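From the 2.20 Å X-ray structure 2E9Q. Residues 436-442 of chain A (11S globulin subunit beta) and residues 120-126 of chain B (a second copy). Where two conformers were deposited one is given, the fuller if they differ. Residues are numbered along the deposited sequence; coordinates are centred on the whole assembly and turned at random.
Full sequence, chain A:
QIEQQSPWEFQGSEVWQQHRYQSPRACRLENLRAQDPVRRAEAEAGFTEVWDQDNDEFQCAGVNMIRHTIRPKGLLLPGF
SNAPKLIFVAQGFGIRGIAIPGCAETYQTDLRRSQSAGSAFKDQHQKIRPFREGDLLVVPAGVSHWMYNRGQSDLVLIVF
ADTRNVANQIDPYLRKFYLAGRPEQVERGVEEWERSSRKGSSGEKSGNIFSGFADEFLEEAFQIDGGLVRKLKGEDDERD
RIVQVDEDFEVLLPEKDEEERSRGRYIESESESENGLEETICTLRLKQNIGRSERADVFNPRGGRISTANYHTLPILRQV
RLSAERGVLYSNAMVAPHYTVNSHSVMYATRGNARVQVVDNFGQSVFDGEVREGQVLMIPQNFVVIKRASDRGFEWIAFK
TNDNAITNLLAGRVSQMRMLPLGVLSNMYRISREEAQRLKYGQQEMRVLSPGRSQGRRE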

ATOM      1  N   ALA A 436     -10.910 -36.627  21.290  1.00 52.00           N
ATOM      2  CA  ALA A 436     -10.293 -35.321  21.115  1.00 62.56           C
ATOM      3  C   ALA A 436      -8.793 -35.463  21.346  1.00 66.50           C
ATOM      4  O   ALA A 436      -7.986 -34.782  20.715  1.00 70.12           O
ATOM      5  CB  ALA A 436     -10.887 -34.322  22.103  1.00 57.45           C
ATOM      6  N   GLN A 437      -8.429 -36.368  22.251  1.00 70.54           N
ATOM      7  CA  GLN A 437      -7.030 -36.603  22.568  1.00 71.45           C
ATOM      8  C   GLN A 437      -6.362 -37.264  21.381  1.00 63.88           C
ATOM      9  O   GLN A 437      -5.274 -36.868  20.973  1.00 67.36           O
ATOM     10  CB  GLN A 437      -6.905 -37.506  23.792  1.00 79.82           C
ATOM     11  CG  GLN A 437      -5.560 -37.404  24.476  1.00 85.54           C
ATOM     12  CD  GLN A 437      -5.442 -38.338  25.655  1.00 86.07           C
ATOM     13  OE1 GLN A 437      -4.635 -38.117  26.556  1.00 94.80           O
ATOM     14  NE2 GLN A 437      -6.239 -39.398  25.653  1.00 92.04           N
ATOM     15  N   ARG A 438      -7.025 -38.272  20.824  1.00 65.87           N
ATOM     16  CA  ARG A 438      -6.495 -38.985  19.666  1.00 68.63           C
ATOM     17  C   ARG A 438      -6.407 -38.044  18.465  1.00 66.98           C
ATOM     18  O   ARG A 438      -5.519 -38.161  17.623  1.00 66.81           O
ATOM     19  CB  ARG A 438      -7.392 -40.190  19.339  1.00 69.41           C
ATOM     20  CG  ARG A 438      -7.125 -40.841  17.977  1.00 77.79           C
ATOM     21  CD  ARG A 438      -7.267 -42.373  18.032  1.00 86.96           C
ATOM     22  NE  ARG A 438      -8.613 -42.838  18.377  1.00 88.79           N
ATOM     23  CZ  ARG A 438      -9.634 -42.906  17.524  1.00 92.05           C
ATOM     24  NH1 ARG A 438      -9.477 -42.543  16.256  1.00 86.51           N
ATOM     25  NH2 ARG A 438     -10.818 -43.344  17.941  1.00 91.55           N
ATOM     26  N   LEU A 439      -7.331 -37.095  18.407  1.00 66.42           N
ATOM     27  CA  LEU A 439      -7.369 -36.144  17.310  1.00 66.61           C
ATOM     28  C   LEU A 439      -6.178 -35.182  17.349  1.00 67.33           C
ATOM     29  O   LEU A 439      -5.465 -35.036  16.353  1.00 66.22           O
ATOM     30  CB  LEU A 439      -8.686 -35.360  17.365  0.50 62.69           C
ATOM     31  CG  LEU A 439      -9.095 -34.475  16.184  0.50 62.62           C
ATOM     32  CD1 LEU A 439      -8.209 -33.246  16.113  0.50 52.89           C
ATOM     33  CD2 LEU A 439      -9.021 -35.288  14.899  0.50 57.66           C
ATOM     34  N   LYS A 440      -5.956 -34.538  18.497  1.00 68.15           N
ATOM     35  CA  LYS A 440      -4.859 -33.574  18.614  1.00 65.85           C
ATOM     36  C   LYS A 440      -3.460 -34.116  18.870  1.00 60.98           C
ATOM     37  O   LYS A 440      -2.483 -33.405  18.635  1.00 70.84           O
ATOM     38  CB  LYS A 440      -5.175 -32.513  19.674  1.00 63.99           C
ATOM     39  CG  LYS A 440      -5.096 -32.984  21.101  1.00 62.37           C
ATOM     40  CD  LYS A 440      -5.397 -31.850  22.090  1.00 54.58           C
ATOM     41  CE  LYS A 440      -4.303 -30.797  22.139  1.00 49.15           C
ATOM     42  NZ  LYS A 440      -4.537 -29.824  23.260  1.00 45.07           N
ATOM     43  N   TYR A 441      -3.337 -35.352  19.342  1.00 67.36           N
ATOM     44  CA  TYR A 441      -2.002 -35.909  19.597  1.00 60.69           C
ATOM     45  C   TYR A 441      -1.689 -37.101  18.711  1.00 66.10           C
ATOM     46  O   TYR A 441      -0.648 -37.743  18.871  1.00 71.16           O
ATOM     47  CB  TYR A 441      -1.861 -36.330  21.060  1.00 53.97           C
ATOM     48  CG  TYR A 441      -2.088 -35.212  22.045  1.00 45.66           C
ATOM     49  CD1 TYR A 441      -1.303 -34.065  22.019  1.00 53.13           C
ATOM     50  CD2 TYR A 441      -3.095 -35.299  22.999  1.00 42.96           C
ATOM     51  CE1 TYR A 441      -1.519 -33.022  22.926  1.00 51.69           C
ATOM     52  CE2 TYR A 441      -3.321 -34.266  23.907  1.00 45.71           C
ATOM     53  CZ  TYR A 441      -2.529 -33.133  23.864  1.00 49.75           C
ATOM     54  OH  TYR A 441      -2.756 -32.108  24.749  1.00 57.92           O
ATOM     55  N   GLY A 442      -2.593 -37.391  17.778  1.00 66.06           N
ATOM     56  CA  GLY A 442      -2.410 -38.515  16.878  1.00 58.17           C
ATOM     57  C   GLY A 442      -1.228 -38.368  15.940  1.00 63.06           C
ATOM     58  O   GLY A 442      -0.430 -39.287  15.799  1.00 71.32           O
TER
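Chain B 120-126: AFKDQHQ

Chain B residues 121-126 are extended and lie against the side of the chain A helix that carries Gln437(A), Lys440(A) and Tyr441(A). Chain A is helical here, in a helix that begins earlier in the chain; backbone hydrogen bonds Lys440(A) N to Ala436(A) O and Tyr441(A) N to Gln437(A) O, both 3.0 Å, mark its turns. Chain B forms a weakly bonded strand at about 123-125, flanked by loop. The N-to-C directions of helix and strand differ by 49°, and their axes come no closer than 11.2 Å, so the backbones stay well apart and long side chains from the helix bridge the gap. The nearest CA pairs are Gln437(A) CA to Asp123(B) CA at 8.9 Å and Tyr441(A) CA to Gln124(B) CA at 10.0 Å. Together the two stretches bury 208 Å².

Ala120(B), at the start, is out of reach of the helix. Phe121(B), in an extended backbone conformation (-84/141), points its CA-to-CB bond toward chain A, and with chi1 t its ring meets the extended side chain of Gln437(A): CE1 of Phe121(B) lies 3.4 Å from OE1 of Gln437(A). The CA-to-CB bond of Lys122(B) points away, and the residue makes no contact with the chain A stretch. Asp123(B) has its CA-to-CB bond sideways, but the end of its side chain comes nearer the helix and forms the polar centre of the contact. Its OD2 accepts a hydrogen bond from Tyr441(A) OH at 2.7 Å, lying at the edge of the tyrosine ring, near the ring plane. The same OD2 is 3.1 Å from Lys440(A) NZ, in a salt bridge that is also a hydrogen bond, so one carboxylate oxygen gathers two neighbouring chain A residues; OD1 of Asp123(B) is hydrogen-bonded elsewhere in the structure.

At Gln124(B) the backbone takes over: its carbonyl O accepts a 2.8 Å hydrogen bond from Lys440(A) NZ. The lysine amine thus holds both a side chain and the main chain of the strand, which ties the position of consecutive residues to a single charged group. The CA-to-CB bond of Gln124(B) points sideways, and its CB lies 4.0 Å from Tyr441(A) OH. His125(B), its CA-to-CB bond also sideways, touches the helix only lightly, with its CB 4.4 Å from Lys440(A) NZ. Its ring is engaged within its own chain, where ND1 of His125(B) donates a very short 2.4 Å hydrogen bond to O of Gln126(B). The contact ends at His125(B), and Gln126(B) lies beyond reach of the helix.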

ATOM      1  N   ALA B 120      -4.547 -38.442  36.602  1.00 90.98           N
ATOM      2  CA  ALA B 120      -3.403 -37.534  36.667  1.00 97.27           C
ATOM      3  C   ALA B 120      -3.010 -37.008  35.280  1.00 97.61           C
ATOM      4  O   ALA B 120      -1.826 -36.787  34.997  1.00 95.27           O
ATOM      5  CB  ALA B 120      -2.214 -38.244  37.315  1.00 98.42           C
ATOM      6  N   PHE B 121      -4.003 -36.804  34.419  1.00 92.14           N
ATOM      7  CA  PHE B 121      -3.740 -36.309  33.078  1.00 87.86           C
ATOM      8  C   PHE B 121      -3.619 -34.795  33.041  1.00 87.23           C
ATOM      9  O   PHE B 121      -4.355 -34.076  33.719  1.00 88.36           O
ATOM     10  CB  PHE B 121      -4.845 -36.741  32.115  1.00 87.67           C
ATOM     11  CG  PHE B 121      -4.744 -36.101  30.756  1.00 85.52           C
ATOM     12  CD1 PHE B 121      -3.631 -36.320  29.951  1.00 86.58           C
ATOM     13  CD2 PHE B 121      -5.754 -35.267  30.290  1.00 82.49           C
ATOM     14  CE1 PHE B 121      -3.522 -35.719  28.698  1.00 85.83           C
ATOM     15  CE2 PHE B 121      -5.652 -34.662  29.039  1.00 88.79           C
ATOM     16  CZ  PHE B 121      -4.533 -34.888  28.241  1.00 85.18           C
ATOM     17  N   LYS B 122      -2.680 -34.317  32.237  1.00 84.11           N
ATOM     18  CA  LYS B 122      -2.454 -32.890  32.083  1.00 80.15           C
ATOM     19  C   LYS B 122      -2.496 -32.580  30.592  1.00 77.75           C
ATOM     20  O   LYS B 122      -1.740 -33.158  29.812  1.00 83.34           O
ATOM     21  CB  LYS B 122      -1.090 -32.499  32.655  1.00 81.38           C
ATOM     22  CG  LYS B 122      -1.141 -31.666  33.930  1.00 79.25           C
ATOM     23  CD  LYS B 122       0.202 -30.990  34.158  1.00 80.78           C
ATOM     24  CE  LYS B 122       0.121 -29.921  35.233  1.00 84.39           C
ATOM     25  NZ  LYS B 122       1.372 -29.108  35.286  1.00 91.94           N
ATOM     26  N   ASP B 123      -3.390 -31.678  30.204  1.00 75.05           N
ATOM     27  CA  ASP B 123      -3.549 -31.277  28.808  1.00 64.54           C
ATOM     28  C   ASP B 123      -2.591 -30.127  28.484  1.00 58.84           C
ATOM     29  O   ASP B 123      -2.276 -29.302  29.341  1.00 62.33           O
ATOM     30  CB  ASP B 123      -4.998 -30.831  28.572  1.00 60.66           C
ATOM     31  CG  ASP B 123      -5.257 -30.367  27.139  1.00 70.46           C
ATOM     32  OD1 ASP B 123      -6.082 -29.439  26.960  1.00 54.04           O
ATOM     33  OD2 ASP B 123      -4.654 -30.934  26.199  1.00 61.58           O
ATOM     34  N   GLN B 124      -2.118 -30.080  27.248  1.00 56.33           N
ATOM     35  CA  GLN B 124      -1.224 -29.008  26.828  1.00 61.36           C
ATOM     36  C   GLN B 124      -1.994 -28.134  25.835  1.00 51.43           C
ATOM     37  O   GLN B 124      -2.546 -28.652  24.871  1.00 47.87           O
ATOM     38  CB  GLN B 124       0.022 -29.597  26.162  1.00 57.38           C
ATOM     39  CG  GLN B 124       1.129 -28.596  25.927  1.00 68.20           C
ATOM     40  CD  GLN B 124       2.472 -29.273  25.690  1.00 78.91           C
ATOM     41  OE1 GLN B 124       2.677 -29.941  24.671  1.00 74.73           O
ATOM     42  NE2 GLN B 124       3.391 -29.115  26.643  1.00 72.90           N
ATOM     43  N   HIS B 125      -2.026 -26.822  26.069  1.00 53.08           N
ATOM     44  CA  HIS B 125      -2.765 -25.913  25.192  1.00 53.05           C
ATOM     45  C   HIS B 125      -2.368 -24.439  25.326  1.00 55.39           C
ATOM     46  O   HIS B 125      -1.580 -24.058  26.189  1.00 49.14           O
ATOM     47  CB  HIS B 125      -4.249 -26.016  25.502  1.00 45.91           C
ATOM     48  CG  HIS B 125      -4.578 -25.568  26.887  1.00 46.21           C
ATOM     49  ND1 HIS B 125      -4.386 -24.273  27.307  1.00 49.68           N
ATOM     50  CD2 HIS B 125      -5.006 -26.255  27.971  1.00 51.97           C
ATOM     51  CE1 HIS B 125      -4.676 -24.178  28.591  1.00 51.56           C
ATOM     52  NE2 HIS B 125      -5.056 -25.367  29.018  1.00 54.92           N
ATOM     53  N   GLN B 126      -2.980 -23.624  24.472  1.00 52.79           N
ATOM     54  CA  GLN B 126      -2.786 -22.173  24.399  1.00 47.50           C
ATOM     55  C   GLN B 126      -3.199 -21.482  25.684  1.00 39.91           C
ATOM     56  O   GLN B 126      -3.966 -22.021  26.465  1.00 49.60           O
ATOM     57  CB  GLN B 126      -3.645 -21.607  23.259  1.00 47.16           C
ATOM     58  CG  GLN B 126      -5.133 -21.895  23.467  1.00 48.95           C
ATOM     59  CD  GLN B 126      -6.007 -21.625  22.243  1.00 54.81           C
ATOM     60  OE1 GLN B 126      -7.107 -22.163  22.133  1.00 52.44           O
ATOM     61  NE2 GLN B 126      -5.527 -20.788  21.334  1.00 55.51           N
TER